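Local structure of fructose-1,6-bisphosphatase/inositol-1-monophosphatase (Thermotoga maritima, 2P3N) at residues 4-9 / 50-55; 15-20 / 42-47. The protein hydrolyses inositol 1-phosphate and fructose 1,6-bisphosphate, among other phosphate esters, as a magnesium-dependent homotetrameric phosphatase of the inositol monophosphatase superfamily. All coordinates share one frame; numbering follows the deposited sequence.

Contact 1: residues 4-9 / 50-55; sequences LDFSIK and VDEIRK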
loop_
_atom_site.group_PDB
_atom_site.type_symbol
_atom_site.label_atom_id
_atom_site.label_comp_id
_atom_site.label_asym_id
_atom_site.label_seq_id
_atom_site.Cartn_x
_atom_site.Cartn_y
_atom_site.Cartn_z
ATOM N N LEU A 4 5.379 22.673 -6.851
ATOM C CA LEU A 4 4.614 21.710 -6.061
ATOM C C LEU A 4 4.794 20.284 -6.580
ATOM O O LEU A 4 5.114 19.382 -5.817
ATOM C CB LEU A 4 3.127 22.065 -6.074
ATOM C CG LEU A 4 2.202 21.085 -5.353
ATOM C CD1 LEU A 4 2.395 21.186 -3.838
ATOM C CD2 LEU A 4 0.766 21.401 -5.724
ATOM N N ASP A 5 4.594 20.100 -7.882
ATOM C CA ASP A 5 4.708 18.794 -8.524
ATOM C C ASP A 5 6.108 18.196 -8.360
ATOM O O ASP A 5 6.274 16.987 -8.136
ATOM C CB ASP A 5 4.371 18.935 -10.012
ATOM C CG ASP A 5 4.137 17.597 -10.689
ATOM O OD1 ASP A 5 4.746 17.335 -11.756
ATOM O OD2 ASP A 5 3.332 16.815 -10.152
ATOM N N PHE A 6 7.107 19.063 -8.499
ATOM C CA PHE A 6 8.519 18.715 -8.372
ATOM C C PHE A 6 8.778 18.191 -6.969
ATOM O O PHE A 6 9.465 17.195 -6.776
ATOM C CB PHE A 6 9.357 19.978 -8.617
ATOM C CG PHE A 6 10.782 19.878 -8.152
ATOM C CD1 PHE A 6 11.769 19.365 -8.984
ATOM C CD2 PHE A 6 11.142 20.315 -6.878
ATOM C CE1 PHE A 6 13.106 19.288 -8.551
ATOM C CE2 PHE A 6 12.470 20.243 -6.430
ATOM C CZ PHE A 6 13.453 19.729 -7.266
ATOM N N SER A 7 8.215 18.891 -5.994
ATOM C CA SER A 7 8.364 18.554 -4.592
ATOM C C SER A 7 7.711 17.224 -4.254
ATOM O O SER A 7 8.278 16.400 -3.541
ATOM C CB SER A 7 7.746 19.667 -3.743
ATOM O OG SER A 7 8.378 20.910 -4.015
ATOM N N ILE A 8 6.500 17.026 -4.756
ATOM C CA ILE A 8 5.772 15.793 -4.516
ATOM C C ILE A 8 6.547 14.603 -5.066
ATOM O O ILE A 8 6.785 13.626 -4.345
ATOM C CB ILE A 8 4.389 15.839 -5.177
ATOM C CG1 ILE A 8 3.532 16.898 -4.477
ATOM C CG2 ILE A 8 3.720 14.469 -5.107
ATOM C CD1 ILE A 8 2.236 17.230 -5.201
ATOM N N LYS A 9 6.950 14.685 -6.329
ATOM C CA LYS A 9 7.679 13.593 -6.949
ATOM C C LYS A 9 9.050 13.344 -6.341
ATOM O O LYS A 9 9.524 12.217 -6.322
ATOM C CB LYS A 9 7.807 13.856 -8.444
ATOM C CG LYS A 9 6.451 14.036 -9.081
ATOM C CD LYS A 9 6.515 14.127 -10.586
ATOM C CE LYS A 9 5.110 14.189 -11.131
ATOM N NZ LYS A 9 5.085 14.494 -12.576
ATOM N N VAL A 50 18.595 18.041 -1.695
ATOM C CA VAL A 50 19.350 19.268 -1.931
ATOM C C VAL A 50 19.966 19.344 -3.312
ATOM O O VAL A 50 20.033 20.414 -3.911
ATOM C CB VAL A 50 20.484 19.406 -0.920
ATOM C CG1 VAL A 50 21.452 20.492 -1.382
ATOM C CG2 VAL A 50 19.911 19.725 0.460
ATOM N N ASP A 51 20.441 18.207 -3.797
ATOM C CA ASP A 51 21.052 18.133 -5.112
ATOM C C ASP A 51 20.069 18.405 -6.240
ATOM O O ASP A 51 20.427 19.042 -7.234
ATOM C CB ASP A 51 21.675 16.760 -5.317
ATOM C CG ASP A 51 22.997 16.619 -4.623
ATOM O OD1 ASP A 51 23.328 17.510 -3.809
ATOM O OD2 ASP A 51 23.702 15.618 -4.889
ATOM N N GLU A 52 18.840 17.910 -6.109
ATOM C CA GLU A 52 17.842 18.130 -7.154
ATOM C C GLU A 52 17.362 19.568 -7.156
ATOM O O GLU A 52 17.090 20.142 -8.220
ATOM C CB GLU A 52 16.646 17.193 -6.979
ATOM C CG GLU A 52 16.842 15.820 -7.600
ATOM C CD GLU A 52 16.843 15.856 -9.113
ATOM O OE1 GLU A 52 15.756 15.973 -9.719
ATOM O OE2 GLU A 52 17.945 15.775 -9.692
ATOM N N ILE A 53 17.238 20.146 -5.968
ATOM C CA ILE A 53 16.813 21.522 -5.870
ATOM C C ILE A 53 17.923 22.378 -6.472
ATOM O O ILE A 53 17.677 23.188 -7.369
ATOM C CB ILE A 53 16.556 21.915 -4.414
ATOM C CG1 ILE A 53 15.335 21.160 -3.886
ATOM C CG2 ILE A 53 16.315 23.397 -4.324
ATOM C CD1 ILE A 53 14.981 21.490 -2.459
ATOM N N ARG A 54 19.151 22.171 -6.000
ATOM C CA ARG A 54 20.308 22.920 -6.500
ATOM C C ARG A 54 20.420 22.824 -8.023
ATOM O O ARG A 54 20.947 23.723 -8.688
ATOM C CB ARG A 54 21.601 22.395 -5.860
ATOM C CG ARG A 54 21.781 22.748 -4.382
ATOM C CD ARG A 54 22.465 24.103 -4.197
ATOM N NE ARG A 54 22.556 24.537 -2.799
ATOM C CZ ARG A 54 23.236 23.906 -1.843
ATOM N NH1 ARG A 54 23.900 22.790 -2.112
ATOM N NH2 ARG A 54 23.255 24.403 -0.613
ATOM N N LYS A 55 19.907 21.731 -8.569
ATOM C CA LYS A 55 19.964 21.494 -9.998
ATOM C C LYS A 55 18.917 22.267 -10.784
ATOM O O LYS A 55 19.229 22.860 -11.817
ATOM C CB LYS A 55 19.816 20.002 -10.265
ATOM C CG LYS A 55 19.722 19.626 -11.718
ATOM C CD LYS A 55 19.655 18.116 -11.848
ATOM C CE LYS A 55 19.547 17.657 -13.287
ATOM N NZ LYS A 55 19.356 16.171 -13.331
#

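Contact 2: residues 15-20 / 42-47; sequences GHLLMI and DREAQR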
loop_
_atom_site.group_PDB
_atom_site.type_symbol
_atom_site.label_atom_id
_atom_site.label_comp_id
_atom_site.label_asym_id
_atom_site.label_seq_id
_atom_site.Cartn_x
_atom_site.Cartn_y
_atom_site.Cartn_z
ATOM N N GLY A 15 11.537 9.030 -0.581
ATOM C CA GLY A 15 10.861 8.223 0.420
ATOM C C GLY A 15 11.235 6.762 0.322
ATOM O O GLY A 15 11.307 6.059 1.337
ATOM N N HIS A 16 11.489 6.295 -0.899
ATOM C CA HIS A 16 11.856 4.899 -1.123
ATOM C C HIS A 16 13.250 4.554 -0.617
ATOM O O HIS A 16 13.504 3.420 -0.206
ATOM C CB HIS A 16 11.747 4.568 -2.607
ATOM C CG HIS A 16 10.343 4.570 -3.112
ATOM N ND1 HIS A 16 9.395 3.670 -2.674
ATOM C CD2 HIS A 16 9.715 5.380 -3.997
ATOM C CE1 HIS A 16 8.244 3.928 -3.266
ATOM N NE2 HIS A 16 8.410 4.962 -4.074
ATOM N N LEU A 17 14.159 5.523 -0.656
ATOM C CA LEU A 17 15.505 5.288 -0.177
ATOM C C LEU A 17 15.421 5.096 1.320
ATOM O O LEU A 17 16.167 4.308 1.888
ATOM C CB LEU A 17 16.404 6.478 -0.482
ATOM C CG LEU A 17 17.664 6.507 0.378
ATOM C CD1 LEU A 17 18.588 5.401 -0.065
ATOM C CD2 LEU A 17 18.334 7.855 0.265
ATOM N N LEU A 18 14.513 5.827 1.961
ATOM C CA LEU A 18 14.342 5.734 3.405
ATOM C C LEU A 18 13.754 4.387 3.788
ATOM O O LEU A 18 14.063 3.852 4.852
ATOM C CB LEU A 18 13.417 6.844 3.925
ATOM C CG LEU A 18 13.911 8.294 3.875
ATOM C CD1 LEU A 18 12.882 9.192 4.505
ATOM C CD2 LEU A 18 15.221 8.421 4.606
ATOM N N MET A 19 12.907 3.843 2.920
ATOM C CA MET A 19 12.278 2.560 3.187
ATOM C C MET A 19 13.292 1.426 3.200
ATOM O O MET A 19 13.110 0.422 3.887
ATOM C CB MET A 19 11.194 2.288 2.158
ATOM C CG MET A 19 9.964 3.146 2.355
ATOM S SD MET A 19 9.174 2.923 3.961
ATOM C CE MET A 19 8.203 1.479 3.621
ATOM N N ILE A 20 14.362 1.592 2.433
ATOM C CA ILE A 20 15.413 0.596 2.382
ATOM C C ILE A 20 15.996 0.407 3.780
ATOM O O ILE A 20 16.239 -0.717 4.221
ATOM C CB ILE A 20 16.560 1.048 1.446
ATOM C CG1 ILE A 20 16.088 1.027 -0.005
ATOM C CG2 ILE A 20 17.778 0.161 1.655
ATOM C CD1 ILE A 20 17.154 1.313 -1.014
ATOM N N ASP A 42 19.799 10.225 7.152
ATOM C CA ASP A 42 19.207 11.561 7.234
ATOM C C ASP A 42 19.975 12.406 6.207
ATOM O O ASP A 42 19.384 13.141 5.411
ATOM C CB ASP A 42 19.410 12.176 8.631
ATOM C CG ASP A 42 18.549 11.515 9.717
ATOM O OD1 ASP A 42 17.584 12.154 10.199
ATOM O OD2 ASP A 42 18.835 10.363 10.099
ATOM N N ARG A 43 21.304 12.269 6.234
ATOM C CA ARG A 43 22.209 13.002 5.340
ATOM C C ARG A 43 22.115 12.582 3.883
ATOM O O ARG A 43 22.136 13.408 2.981
ATOM C CB ARG A 43 23.662 12.814 5.772
ATOM C CG ARG A 43 24.003 13.297 7.154
ATOM C CD ARG A 43 25.498 13.108 7.389
ATOM N NE ARG A 43 25.897 13.421 8.760
ATOM C CZ ARG A 43 25.680 12.628 9.801
ATOM N NH1 ARG A 43 25.070 11.462 9.628
ATOM N NH2 ARG A 43 26.064 13.002 11.015
ATOM N N GLU A 44 22.056 11.283 3.656
ATOM C CA GLU A 44 21.967 10.765 2.309
ATOM C C GLU A 44 20.655 11.232 1.686
ATOM O O GLU A 44 20.606 11.578 0.507
ATOM C CB GLU A 44 22.055 9.241 2.371
ATOM C CG GLU A 44 21.846 8.523 1.067
ATOM C CD GLU A 44 22.197 7.054 1.177
ATOM O OE1 GLU A 44 22.008 6.471 2.266
ATOM O OE2 GLU A 44 22.658 6.485 0.170
ATOM N N ALA A 45 19.600 11.257 2.494
ATOM C CA ALA A 45 18.291 11.683 2.035
ATOM C C ALA A 45 18.329 13.169 1.731
ATOM O O ALA A 45 17.728 13.634 0.761
ATOM C CB ALA A 45 17.246 11.398 3.098
ATOM N N GLN A 46 19.049 13.910 2.566
ATOM C CA GLN A 46 19.168 15.344 2.388
ATOM C C GLN A 46 19.980 15.684 1.156
ATOM O O GLN A 46 19.687 16.665 0.466
ATOM C CB GLN A 46 19.827 15.976 3.599
ATOM C CG GLN A 46 19.686 17.484 3.605
ATOM C CD GLN A 46 20.381 18.119 4.777
ATOM O OE1 GLN A 46 21.543 18.514 4.676
ATOM N NE2 GLN A 46 19.681 18.206 5.911
ATOM N N ARG A 47 21.013 14.881 0.885
ATOM C CA ARG A 47 21.866 15.111 -0.285
ATOM C C ARG A 47 21.020 14.893 -1.520
ATOM O O ARG A 47 21.008 15.712 -2.444
ATOM C CB ARG A 47 23.054 14.142 -0.331
ATOM C CG ARG A 47 24.070 14.311 0.779
ATOM C CD ARG A 47 25.341 13.524 0.470
ATOM N NE ARG A 47 26.209 13.365 1.638
ATOM C CZ ARG A 47 25.987 12.498 2.624
ATOM N NH1 ARG A 47 24.923 11.706 2.587
ATOM N NH2 ARG A 47 26.832 12.416 3.645
#

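Contact 1: residues 4-9 / 50-55
Phe-6 reaches from helix 2-21 to the flank of helix 40-56, where its ring meets Glu-52 and Ile-53. The bond from CA to CB already points toward the other helix. CG lies anti to the backbone N (chi1 164°), and this turn sends the ring outward across the gap. CG and the two CD atoms are still short of the partner; contact begins at the far end. CE2 of Phe-6 comes to 3.9 Å from CG1 of Ile-53, the two side chains crossing at about a right angle. CZ of Phe-6, the leading atom, lies 3.8 Å from the backbone O of Glu-52 and 4.1 Å from CB of Glu-52. CE1 of Phe-6 is a little farther from the O of Glu-52, at 4.1 Å. All of this happens at the ring's edge, close to its plane, and the contact is made by packing alone. Phe-57 meets the same ring edge-to-face. With the ring cut back to an alanine here, a gap would probably open between the helices, and Ile-53 and Phe-57 would lose their shared aromatic neighbour. Farther round helix 2-21, Asp-5 and Lys-9 form a salt bridge and hydrogen-bond to the backbone N and O of Arg-134 of a second subunit. Toward the sheet, Ser-7 and Ile-53 both touch Trp-76 of strand 74-79, an arrangement belonging to the paired helices that cover the large mixed sheet in the inositol monophosphatase fold.

Contact 2: residues 15-20 / 42-47
Leu-17 and Leu-18 of segment 15-20 face Glu-44 and Ala-45 of segment 42-47, the two helical segments running nearly antiparallel at 161° with their axes 10.0 Å apart. The packed part is made by the two leucines and Ala-45, all buried. CD2 of Leu-18 sits 3.9 Å from CB of Ala-45. Although the CB of Leu-18 does not aim straight at the partner, its CG lies anti to the carbonyl carbon (chi1 -68°) and the end of the chain comes nearer. The small Ala-45 is where the backbones draw closest, its CA 7.3 Å from that of Leu-18. Leu-18 also packs on Ile-81, a residue of the magnesium site. Leu-17 points at the other helix, and its CD2 reaches the backbone at CA of Ala-45, 4.2 Å away; Ile-20 of a third subunit covers Leu-17 as well.

The looser side is the carboxylate end of the partly exposed Glu-44. Its CG, anti to the backbone N (chi1 174°), still packs closely, 3.7 Å from CD2 of Leu-17. The carboxylate carbon CD of Glu-44 is 4.0 Å from CD2 of Leu-17 and 4.2 Å from CD1 of Leu-17.

The chemistry is therefore divided within a single face: methyl against methyl at Leu-18 and Ala-45, and leucine methyls against the stem of an acid at Leu-17 and Glu-44, whose carboxylate end is the side nearer solvent. Such a contact holds by shape and apolar burial, and the carboxylate of Glu-44 contributes no polar bond across it.

How the contacts relate
Contacts 1 and 2 are two points along one helix pair, helix 2-21 against helix 40-56, with their centres about 14 Å apart. Because the helices run in opposite senses, the start of the first meets the end of the second in contact 1, and the reverse holds in contact 2. Contact 2 borders the metal site: the side chain of Ala-45 is about 9 Å from the bound magnesium ion, and that of Leu-18 about 3 Å from the side chain of Ile-81. In contact 1, the side chain of Ile-53 is about 11 Å from that of Asp-79, another magnesium ligand.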